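Local coordinates for protein 2-dehydropantoate 2-reductase (Enterococcus faecium, PDB 3WFI) that acts as an NAD(H)-dependent D-mandelate dehydrogenase of the ketopantoate reductase family, probably interconverting D-2-hydroxy acids and 2-keto acids, at residues G43-N49 against G137-G143; Y123-W129 against S144-Q150. All coordinates share one frame; numbering follows the deposited sequence.

Contact 1: residues G43-N49 against G137-G143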
ATOM      1  N   GLY B  43      -3.757  33.235 -37.869  1.00 43.52           N
ATOM      2  CA  GLY B  43      -4.669  33.556 -36.779  1.00 42.27           C
ATOM      3  C   GLY B  43      -5.344  32.304 -36.262  1.00 42.09           C
ATOM      4  O   GLY B  43      -5.169  31.220 -36.820  1.00 43.32           O
ATOM      5  N   LEU B  44      -6.114  32.448 -35.189  1.00 39.91           N
ATOM      6  CA  LEU B  44      -6.931  31.350 -34.694  1.00 39.44           C
ATOM      7  C   LEU B  44      -8.219  31.273 -35.507  1.00 39.57           C
ATOM      8  O   LEU B  44      -8.972  32.245 -35.561  1.00 37.06           O
ATOM      9  CB  LEU B  44      -7.270  31.553 -33.223  1.00 38.41           C
ATOM     10  CG  LEU B  44      -8.241  30.546 -32.605  1.00 38.29           C
ATOM     11  CD1 LEU B  44      -7.676  29.137 -32.700  1.00 37.49           C
ATOM     12  CD2 LEU B  44      -8.527  30.925 -31.163  1.00 38.43           C
ATOM     13  N   GLN B  45      -8.470  30.112 -36.113  1.00 40.39           N
ATOM     14  CA  GLN B  45      -9.676  29.895 -36.910  1.00 43.68           C
ATOM     15  C   GLN B  45     -10.689  29.110 -36.092  1.00 44.10           C
ATOM     16  O   GLN B  45     -10.362  28.068 -35.516  1.00 45.59           O
ATOM     17  CB  GLN B  45      -9.348  29.116 -38.191  1.00 45.67           C
ATOM     18  CG  GLN B  45      -8.405  29.836 -39.139  1.00 47.09           C
ATOM     19  CD  GLN B  45      -9.015  31.051 -39.808  1.00 48.33           C
ATOM     20  OE1 GLN B  45     -10.187  31.054 -40.187  1.00 49.51           O
ATOM     21  NE2 GLN B  45      -8.205  32.088 -39.989  1.00 51.14           N
ATOM     22  N   ALA B  46     -11.922  29.597 -36.053  1.00 44.35           N
ATOM     23  CA  ALA B  46     -12.955  28.965 -35.251  1.00 45.57           C
ATOM     24  C   ALA B  46     -14.262  28.843 -36.009  1.00 46.28           C
ATOM     25  O   ALA B  46     -14.637  29.729 -36.773  1.00 48.77           O
ATOM     26  CB  ALA B  46     -13.169  29.737 -33.961  1.00 44.90           C
ATOM     27  N   ASN B  47     -14.937  27.719 -35.803  1.00 47.79           N
ATOM     28  CA  ASN B  47     -16.345  27.607 -36.101  1.00 49.48           C
ATOM     29  C   ASN B  47     -17.097  27.903 -34.818  1.00 48.44           C
ATOM     30  O   ASN B  47     -17.158  27.064 -33.911  1.00 46.46           O
ATOM     31  CB  ASN B  47     -16.722  26.214 -36.578  1.00 50.85           C
ATOM     32  CG  ASN B  47     -18.230  26.035 -36.612  1.00 51.16           C
ATOM     33  OD1 ASN B  47     -18.929  26.815 -37.249  1.00 52.50           O
ATOM     34  ND2 ASN B  47     -18.743  25.068 -35.865  1.00 53.59           N
ATOM     35  N   PHE B  48     -17.683  29.089 -34.739  1.00 50.47           N
ATOM     36  CA  PHE B  48     -18.230  29.533 -33.469  1.00 52.34           C
ATOM     37  C   PHE B  48     -19.666  29.018 -33.261  1.00 55.02           C
ATOM     38  O   PHE B  48     -19.837  27.993 -32.629  1.00 57.15           O
ATOM     39  CB  PHE B  48     -18.035  31.041 -33.275  1.00 52.12           C
ATOM     40  CG  PHE B  48     -17.952  31.448 -31.827  1.00 51.58           C
ATOM     41  CD1 PHE B  48     -16.892  32.206 -31.344  1.00 50.34           C
ATOM     42  CD2 PHE B  48     -18.933  31.040 -30.936  1.00 51.88           C
ATOM     43  CE1 PHE B  48     -16.845  32.572 -30.007  1.00 49.86           C
ATOM     44  CE2 PHE B  48     -18.882  31.397 -29.601  1.00 50.35           C
ATOM     45  CZ  PHE B  48     -17.840  32.163 -29.135  1.00 49.38           C
ATOM     46  N   ASN B  49     -20.695  29.671 -33.782  1.00 58.08           N
ATOM     47  CA  ASN B  49     -22.076  29.208 -33.532  1.00 57.61           C
ATOM     48  C   ASN B  49     -23.008  29.355 -34.743  1.00 58.53           C
ATOM     49  O   ASN B  49     -24.075  29.938 -34.599  1.00 62.56           O
ATOM     50  CB  ASN B  49     -22.698  29.961 -32.339  1.00 56.52           C
ATOM     51  CG  ASN B  49     -22.047  29.624 -31.006  1.00 55.33           C
ATOM     52  OD1 ASN B  49     -21.583  28.511 -30.789  1.00 56.04           O
ATOM     53  ND2 ASN B  49     -22.040  30.591 -30.095  1.00 55.11           N
ATOM     54  N   GLY B 137      -4.444  25.314 -34.935  1.00 41.11           N
ATOM     55  CA  GLY B 137      -4.999  26.643 -35.176  1.00 38.82           C
ATOM     56  C   GLY B 137      -6.449  26.592 -35.598  1.00 37.86           C
ATOM     57  O   GLY B 137      -6.976  27.569 -36.119  1.00 36.16           O
ATOM     58  N   GLN B 138      -7.097  25.458 -35.341  1.00 39.86           N
ATOM     59  CA  GLN B 138      -8.474  25.212 -35.785  1.00 41.10           C
ATOM     60  C   GLN B 138      -9.315  24.691 -34.623  1.00 38.99           C
ATOM     61  O   GLN B 138      -9.039  23.617 -34.080  1.00 37.97           O
ATOM     62  CB  GLN B 138      -8.516  24.208 -36.947  1.00 43.13           C
ATOM     63  CG  GLN B 138      -8.540  24.819 -38.339  1.00 45.89           C
ATOM     64  CD  GLN B 138      -9.906  25.383 -38.724  1.00 48.01           C
ATOM     65  OE1 GLN B 138     -10.810  25.515 -37.891  1.00 49.79           O
ATOM     66  NE2 GLN B 138     -10.062  25.714 -40.002  1.00 50.50           N
ATOM     67  N   VAL B 139     -10.344  25.447 -34.248  1.00 37.57           N
ATOM     68  CA  VAL B 139     -11.224  25.038 -33.168  1.00 37.75           C
ATOM     69  C   VAL B 139     -12.679  25.064 -33.630  1.00 36.66           C
ATOM     70  O   VAL B 139     -13.046  25.824 -34.524  1.00 37.04           O
ATOM     71  CB  VAL B 139     -11.017  25.947 -31.929  1.00 38.25           C
ATOM     72  CG1 VAL B 139     -12.080  25.702 -30.875  1.00 39.79           C
ATOM     73  CG2 VAL B 139      -9.637  25.726 -31.324  1.00 37.57           C
ATOM     74  N   LYS B 140     -13.500  24.206 -33.037  1.00 37.38           N
ATOM     75  CA  LYS B 140     -14.949  24.299 -33.202  1.00 38.33           C
ATOM     76  C   LYS B 140     -15.546  24.525 -31.820  1.00 35.71           C
ATOM     77  O   LYS B 140     -15.202  23.848 -30.849  1.00 35.16           O
ATOM     78  CB  LYS B 140     -15.532  23.082 -33.925  1.00 41.06           C
ATOM     79  CG  LYS B 140     -15.897  21.900 -33.050  1.00 44.05           C
ATOM     80  CD  LYS B 140     -16.412  20.740 -33.893  1.00 47.56           C
ATOM     81  CE  LYS B 140     -16.360  19.425 -33.151  1.00 49.04           C
ATOM     82  NZ  LYS B 140     -16.782  19.548 -31.732  1.00 50.24           N
ATOM     83  N   LEU B 141     -16.418  25.517 -31.738  1.00 35.04           N
ATOM     84  CA  LEU B 141     -16.957  25.972 -30.478  1.00 34.86           C
ATOM     85  C   LEU B 141     -18.455  25.927 -30.605  1.00 36.15           C
ATOM     86  O   LEU B 141     -18.996  26.659 -31.400  1.00 37.87           O
ATOM     87  CB  LEU B 141     -16.530  27.417 -30.225  1.00 33.73           C
ATOM     88  CG  LEU B 141     -15.023  27.742 -30.072  1.00 32.50           C
ATOM     89  CD1 LEU B 141     -14.818  29.238 -29.858  1.00 32.06           C
ATOM     90  CD2 LEU B 141     -14.371  26.937 -28.969  1.00 32.18           C
ATOM     91  N   PHE B 142     -19.134  25.079 -29.846  1.00 37.72           N
ATOM     92  CA  PHE B 142     -20.576  25.008 -29.957  1.00 39.92           C
ATOM     93  C   PHE B 142     -21.250  25.068 -28.597  1.00 38.62           C
ATOM     94  O   PHE B 142     -20.690  24.633 -27.596  1.00 35.06           O
ATOM     95  CB  PHE B 142     -20.989  23.745 -30.717  1.00 43.61           C
ATOM     96  CG  PHE B 142     -22.468  23.498 -30.707  1.00 48.20           C
ATOM     97  CD1 PHE B 142     -23.320  24.315 -31.445  1.00 50.86           C
ATOM     98  CD2 PHE B 142     -23.018  22.468 -29.941  1.00 52.58           C
ATOM     99  CE1 PHE B 142     -24.691  24.104 -31.438  1.00 51.94           C
ATOM    100  CE2 PHE B 142     -24.390  22.250 -29.931  1.00 53.82           C
ATOM    101  CZ  PHE B 142     -25.224  23.071 -30.679  1.00 53.93           C
ATOM    102  N   GLY B 143     -22.446  25.656 -28.591  1.00 38.69           N
ATOM    103  CA  GLY B 143     -23.365  25.589 -27.475  1.00 38.22           C
ATOM    104  C   GLY B 143     -23.040  26.541 -26.353  1.00 38.08           C
ATOM    105  O   GLY B 143     -22.276  27.501 -26.512  1.00 35.73           O
TER

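Contact 2: residues Y123-W129 against S144-Q150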
ATOM      1  N   TYR B 123      -7.014  32.239  -7.741  1.00 19.41           N
ATOM      2  CA  TYR B 123      -8.427  31.923  -7.824  1.00 19.14           C
ATOM      3  C   TYR B 123      -8.571  30.541  -8.462  1.00 19.83           C
ATOM      4  O   TYR B 123      -7.773  30.152  -9.312  1.00 18.94           O
ATOM      5  CB  TYR B 123      -9.188  32.988  -8.627  1.00 19.34           C
ATOM      6  CG  TYR B 123      -9.048  34.386  -8.058  1.00 19.56           C
ATOM      7  CD1 TYR B 123     -10.005  34.905  -7.197  1.00 20.42           C
ATOM      8  CD2 TYR B 123      -7.931  35.168  -8.353  1.00 20.25           C
ATOM      9  CE1 TYR B 123      -9.869  36.165  -6.655  1.00 21.29           C
ATOM     10  CE2 TYR B 123      -7.775  36.433  -7.818  1.00 21.19           C
ATOM     11  CZ  TYR B 123      -8.756  36.930  -6.977  1.00 22.23           C
ATOM     12  OH  TYR B 123      -8.612  38.167  -6.431  1.00 24.86           O
ATOM     13  N   ILE B 124      -9.568  29.793  -8.009  1.00 20.12           N
ATOM     14  CA  ILE B 124      -9.801  28.434  -8.499  1.00 21.55           C
ATOM     15  C   ILE B 124     -11.193  28.375  -9.090  1.00 21.85           C
ATOM     16  O   ILE B 124     -12.115  29.006  -8.567  1.00 20.18           O
ATOM     17  CB  ILE B 124      -9.670  27.396  -7.375  1.00 22.36           C
ATOM     18  CG1 ILE B 124     -10.461  27.816  -6.127  1.00 22.80           C
ATOM     19  CG2 ILE B 124      -8.209  27.209  -7.018  1.00 22.68           C
ATOM     20  CD1 ILE B 124     -10.671  26.690  -5.139  1.00 23.37           C
ATOM     21  N   GLY B 125     -11.349  27.629 -10.179  1.00 22.77           N
ATOM     22  CA  GLY B 125     -12.649  27.525 -10.811  1.00 23.92           C
ATOM     23  C   GLY B 125     -12.906  26.269 -11.626  1.00 24.88           C
ATOM     24  O   GLY B 125     -12.019  25.446 -11.848  1.00 23.44           O
ATOM     25  N   ASN B 126     -14.157  26.132 -12.038  1.00 27.11           N
ATOM     26  CA  ASN B 126     -14.598  25.053 -12.915  1.00 30.01           C
ATOM     27  C   ASN B 126     -15.209  25.690 -14.126  1.00 30.01           C
ATOM     28  O   ASN B 126     -15.870  26.718 -14.007  1.00 31.35           O
ATOM     29  CB  ASN B 126     -15.659  24.176 -12.223  1.00 32.61           C
ATOM     30  CG  ASN B 126     -15.109  23.411 -11.035  1.00 35.11           C
ATOM     31  OD1 ASN B 126     -15.828  23.108 -10.087  1.00 40.00           O
ATOM     32  ND2 ASN B 126     -13.824  23.091 -11.080  1.00 37.85           N
ATOM     33  N   THR B 127     -15.002  25.089 -15.292  1.00 30.31           N
ATOM     34  CA  THR B 127     -15.669  25.549 -16.504  1.00 30.94           C
ATOM     35  C   THR B 127     -16.569  24.436 -17.047  1.00 32.23           C
ATOM     36  O   THR B 127     -16.172  23.274 -17.072  1.00 30.62           O
ATOM     37  CB  THR B 127     -14.682  26.028 -17.592  1.00 30.03           C
ATOM     38  OG1 THR B 127     -15.410  26.281 -18.806  1.00 31.39           O
ATOM     39  CG2 THR B 127     -13.593  24.990 -17.865  1.00 30.31           C
ATOM     40  N   MET B 128     -17.781  24.804 -17.453  1.00 33.35           N
ATOM     41  CA  MET B 128     -18.739  23.848 -18.012  1.00 35.25           C
ATOM     42  C   MET B 128     -18.959  24.066 -19.511  1.00 32.86           C
ATOM     43  O   MET B 128     -19.833  23.444 -20.115  1.00 33.29           O
ATOM     44  CB  MET B 128     -20.067  23.895 -17.235  1.00 39.77           C
ATOM     45  CG  MET B 128     -20.098  22.923 -16.053  1.00 43.86           C
ATOM     46  SD  MET B 128     -19.898  23.557 -14.368  1.00 53.85           S
ATOM     47  CE  MET B 128     -18.706  24.880 -14.498  1.00 48.69           C
ATOM     48  N   TRP B 129     -18.145  24.933 -20.109  1.00 29.80           N
ATOM     49  CA  TRP B 129     -18.121  25.112 -21.559  1.00 29.61           C
ATOM     50  C   TRP B 129     -17.557  23.875 -22.239  1.00 29.41           C
ATOM     51  O   TRP B 129     -16.842  23.109 -21.611  1.00 29.84           O
ATOM     52  CB  TRP B 129     -17.257  26.332 -21.923  1.00 28.84           C
ATOM     53  CG  TRP B 129     -17.892  27.613 -21.538  1.00 28.92           C
ATOM     54  CD1 TRP B 129     -17.676  28.333 -20.391  1.00 28.50           C
ATOM     55  CD2 TRP B 129     -18.871  28.330 -22.289  1.00 28.78           C
ATOM     56  NE1 TRP B 129     -18.465  29.458 -20.392  1.00 28.18           N
ATOM     57  CE2 TRP B 129     -19.207  29.480 -21.546  1.00 28.84           C
ATOM     58  CE3 TRP B 129     -19.510  28.107 -23.517  1.00 30.13           C
ATOM     59  CZ2 TRP B 129     -20.146  30.415 -21.997  1.00 29.26           C
ATOM     60  CZ3 TRP B 129     -20.434  29.038 -23.967  1.00 29.96           C
ATOM     61  CH2 TRP B 129     -20.745  30.177 -23.206  1.00 30.40           C
ATOM     62  N   SER B 144     -23.643  26.261 -25.208  1.00 38.65           N
ATOM     63  CA  SER B 144     -23.570  27.139 -24.062  1.00 37.87           C
ATOM     64  C   SER B 144     -22.624  26.549 -23.006  1.00 35.25           C
ATOM     65  O   SER B 144     -21.931  25.534 -23.212  1.00 34.89           O
ATOM     66  CB  SER B 144     -24.999  27.419 -23.525  1.00 38.73           C
ATOM     67  OG  SER B 144     -25.577  26.285 -22.900  1.00 39.47           O
ATOM     68  N   GLY B 145     -22.563  27.238 -21.882  1.00 34.00           N
ATOM     69  CA  GLY B 145     -21.690  26.846 -20.792  1.00 32.98           C
ATOM     70  C   GLY B 145     -21.695  27.864 -19.668  1.00 31.13           C
ATOM     71  O   GLY B 145     -22.513  28.780 -19.651  1.00 30.62           O
ATOM     72  N   SER B 146     -20.778  27.684 -18.729  1.00 30.06           N
ATOM     73  CA  SER B 146     -20.634  28.595 -17.593  1.00 29.08           C
ATOM     74  C   SER B 146     -19.292  28.397 -16.890  1.00 27.15           C
ATOM     75  O   SER B 146     -18.563  27.443 -17.161  1.00 25.47           O
ATOM     76  CB  SER B 146     -21.752  28.356 -16.579  1.00 29.77           C
ATOM     77  OG  SER B 146     -21.578  27.101 -15.942  1.00 30.44           O
ATOM     78  N   VAL B 147     -18.987  29.324 -15.989  1.00 25.53           N
ATOM     79  CA  VAL B 147     -17.796  29.252 -15.163  1.00 24.41           C
ATOM     80  C   VAL B 147     -18.180  29.590 -13.733  1.00 24.18           C
ATOM     81  O   VAL B 147     -18.959  30.518 -13.490  1.00 25.13           O
ATOM     82  CB  VAL B 147     -16.700  30.242 -15.647  1.00 23.95           C
ATOM     83  CG1 VAL B 147     -15.479  30.185 -14.741  1.00 23.25           C
ATOM     84  CG2 VAL B 147     -16.316  29.956 -17.097  1.00 24.14           C
ATOM     85  N   GLU B 148     -17.626  28.839 -12.791  1.00 24.21           N
ATOM     86  CA  GLU B 148     -17.770  29.125 -11.374  1.00 25.20           C
ATOM     87  C   GLU B 148     -16.372  29.223 -10.792  1.00 23.97           C
ATOM     88  O   GLU B 148     -15.511  28.404 -11.122  1.00 23.72           O
ATOM     89  CB  GLU B 148     -18.561  28.036 -10.642  1.00 27.50           C
ATOM     90  CG  GLU B 148     -19.991  27.884 -11.155  1.00 30.23           C
ATOM     91  CD  GLU B 148     -20.830  26.951 -10.300  1.00 32.63           C
ATOM     92  OE1 GLU B 148     -20.255  26.183  -9.503  1.00 33.14           O
ATOM     93  OE2 GLU B 148     -22.071  26.990 -10.437  1.00 36.82           O
ATOM     94  N   LEU B 149     -16.145  30.226  -9.945  1.00 22.48           N
ATOM     95  CA  LEU B 149     -14.798  30.479  -9.423  1.00 21.60           C
ATOM     96  C   LEU B 149     -14.807  31.039  -8.016  1.00 20.91           C
ATOM     97  O   LEU B 149     -15.801  31.619  -7.568  1.00 20.98           O
ATOM     98  CB  LEU B 149     -14.008  31.402 -10.375  1.00 21.37           C
ATOM     99  CG  LEU B 149     -14.474  32.854 -10.570  1.00 21.20           C
ATOM    100  CD1 LEU B 149     -13.974  33.760  -9.448  1.00 21.27           C
ATOM    101  CD2 LEU B 149     -13.999  33.400 -11.909  1.00 21.23           C
ATOM    102  N   GLN B 150     -13.685  30.847  -7.327  1.00 20.33           N
ATOM    103  CA  GLN B 150     -13.543  31.226  -5.936  1.00 20.87           C
ATOM    104  C   GLN B 150     -12.146  31.758  -5.634  1.00 20.28           C
ATOM    105  O   GLN B 150     -11.159  31.270  -6.173  1.00 20.10           O
ATOM    106  CB  GLN B 150     -13.805  30.013  -5.044  1.00 21.46           C
ATOM    107  CG  GLN B 150     -13.879  30.357  -3.564  1.00 21.80           C
ATOM    108  CD  GLN B 150     -14.344  29.204  -2.704  1.00 22.82           C
ATOM    109  OE1 GLN B 150     -14.471  28.069  -3.172  1.00 22.60           O
ATOM    110  NE2 GLN B 150     -14.639  29.501  -1.435  1.00 23.44           N
TER

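Contact 1: residues G43-N49 against G137-G143
Leu141 lies against Phe48 where two parallel strands, 44-47 and 138-140, run out into loop. These are the middle strands of a small four-stranded mixed sheet within the Rossmann-type nucleotide-binding part of the chain; strand 52-55 flanks one and strand 132-135 the other. The largest bump is the isobutyl group of Leu141: its CD1 sits over one face of the Phe48 ring, 4.0 Å from the ring centroid and 18° off the normal, a CH-pi contact offset toward the rim. Phe48 places its ring there with CG anti to the backbone N (chi1 -152°), and the ring also meets Leu17, Met18 and Gln21 of helix 10-21 as well as Val53. Leu141 touches Arg14 of the same helix and Ala131, an NAD(+)-binding residue. On the sheet face carrying Ala46 and Val139 the Ala46 methyl is a low point, with Leu141 CD1 4.5 Å from its CB and Val53 beside it, while the tip of Leu44 comes in beside Val139, CD1 to CG2 being 4.2 Å. The other face bears Gln45, Asn47, Gln138 and Lys140. Here Gln138 bends at chi2 and lays its amide across the root of Gln45, with CD 3.8 Å from Gln45 CB. The far end of Gln45 leads away, its NE2 donating to Glu54 OE1 and His42 O. Gly137, at positive phi, presents its carbonyl to the first rung of the backbone ladder. The rungs then alternate between the strands: Gln45 N to Gly137 O, Val139 N to Gln45 O, Asn47 N to Val139 O. The ladder ends with the bond from Leu141 N to Asn47 O, 2.8 Å long and bent only to 169° at the hydrogen.

Contact 2: residues Y123-W129 against S144-Q150
The indole of Trp129 lies flat on the backbone of Gly145 and Ser146. Gly145 CA stands over the six-membered ring, 3.6 Å from its centroid and 16° off the normal, a CH-pi contact that glycine makes possible by bringing only a CA to the face. Ser146 N lies over the same face, nearer the rim, and Val147 CG2 meets the ring edge in plane, 3.9 Å from Trp129 CD1. The indole N-H is used by Leu172 O beyond these strands. Further along, Gly125 and Leu149 form a close non-hydrogen-bonded pair, their CA atoms 3.9 Å apart, with Leu149 CB resting against Ile124 O. Strands 122-127 and 147-151 are antiparallel neighbours in the large Rossmann-type sheet, where strand 147-151 runs against strand 122-127 on one side and parallel to strand 174-176 on the other. The ladder joins Ile124 to Gln150 and Asn126 to Glu148 by paired bonds, tight at Gln150 N to Ile124 O, 2.7 Å. It is carried past the strands by Met128 N to Ser146 O, nearly straight at 177°. On the face of Ile124, Asn126, Glu148 and Gln150, Ile124 and Gln150 run side by side, CG1 to CB 4.1 Å, both touching Ile180 of helix 180-191; Asn126 bonds weakly to Asn105, an NAD(+)-binding residue. The solvent side is looser: the Ser144 side chain turns away, although its backbone lies close to the indole, and Met128 is exposed, its thioether bent at chi2 and chi3 to bring Met128 CE back to 3.7 Å from Ser146 O.

Contacts 1 and 2 both lie in the Rossmann-type N-terminal part of the chain, their centres about 20 Å apart. In chain order the segments come as 43-49, 123-129, 137-143 and 144-150, so the two pairings interleave. Residues 137-143 lead straight into 144-150: the chain leaves the four-stranded sheet of contact 1 and enters the eight-stranded sheet of contact 2. At that passage the contacts meet, Gly143 O lying 3.5 Å from Trp129 CZ3. Both also pack on helix 10-21, contact 1 partly through Phe48 and contact 2 partly through Trp129. This helix carries Ala10 and Met11, which bind NAD(+); this is consistent with the two sheets flanking the coenzyme site.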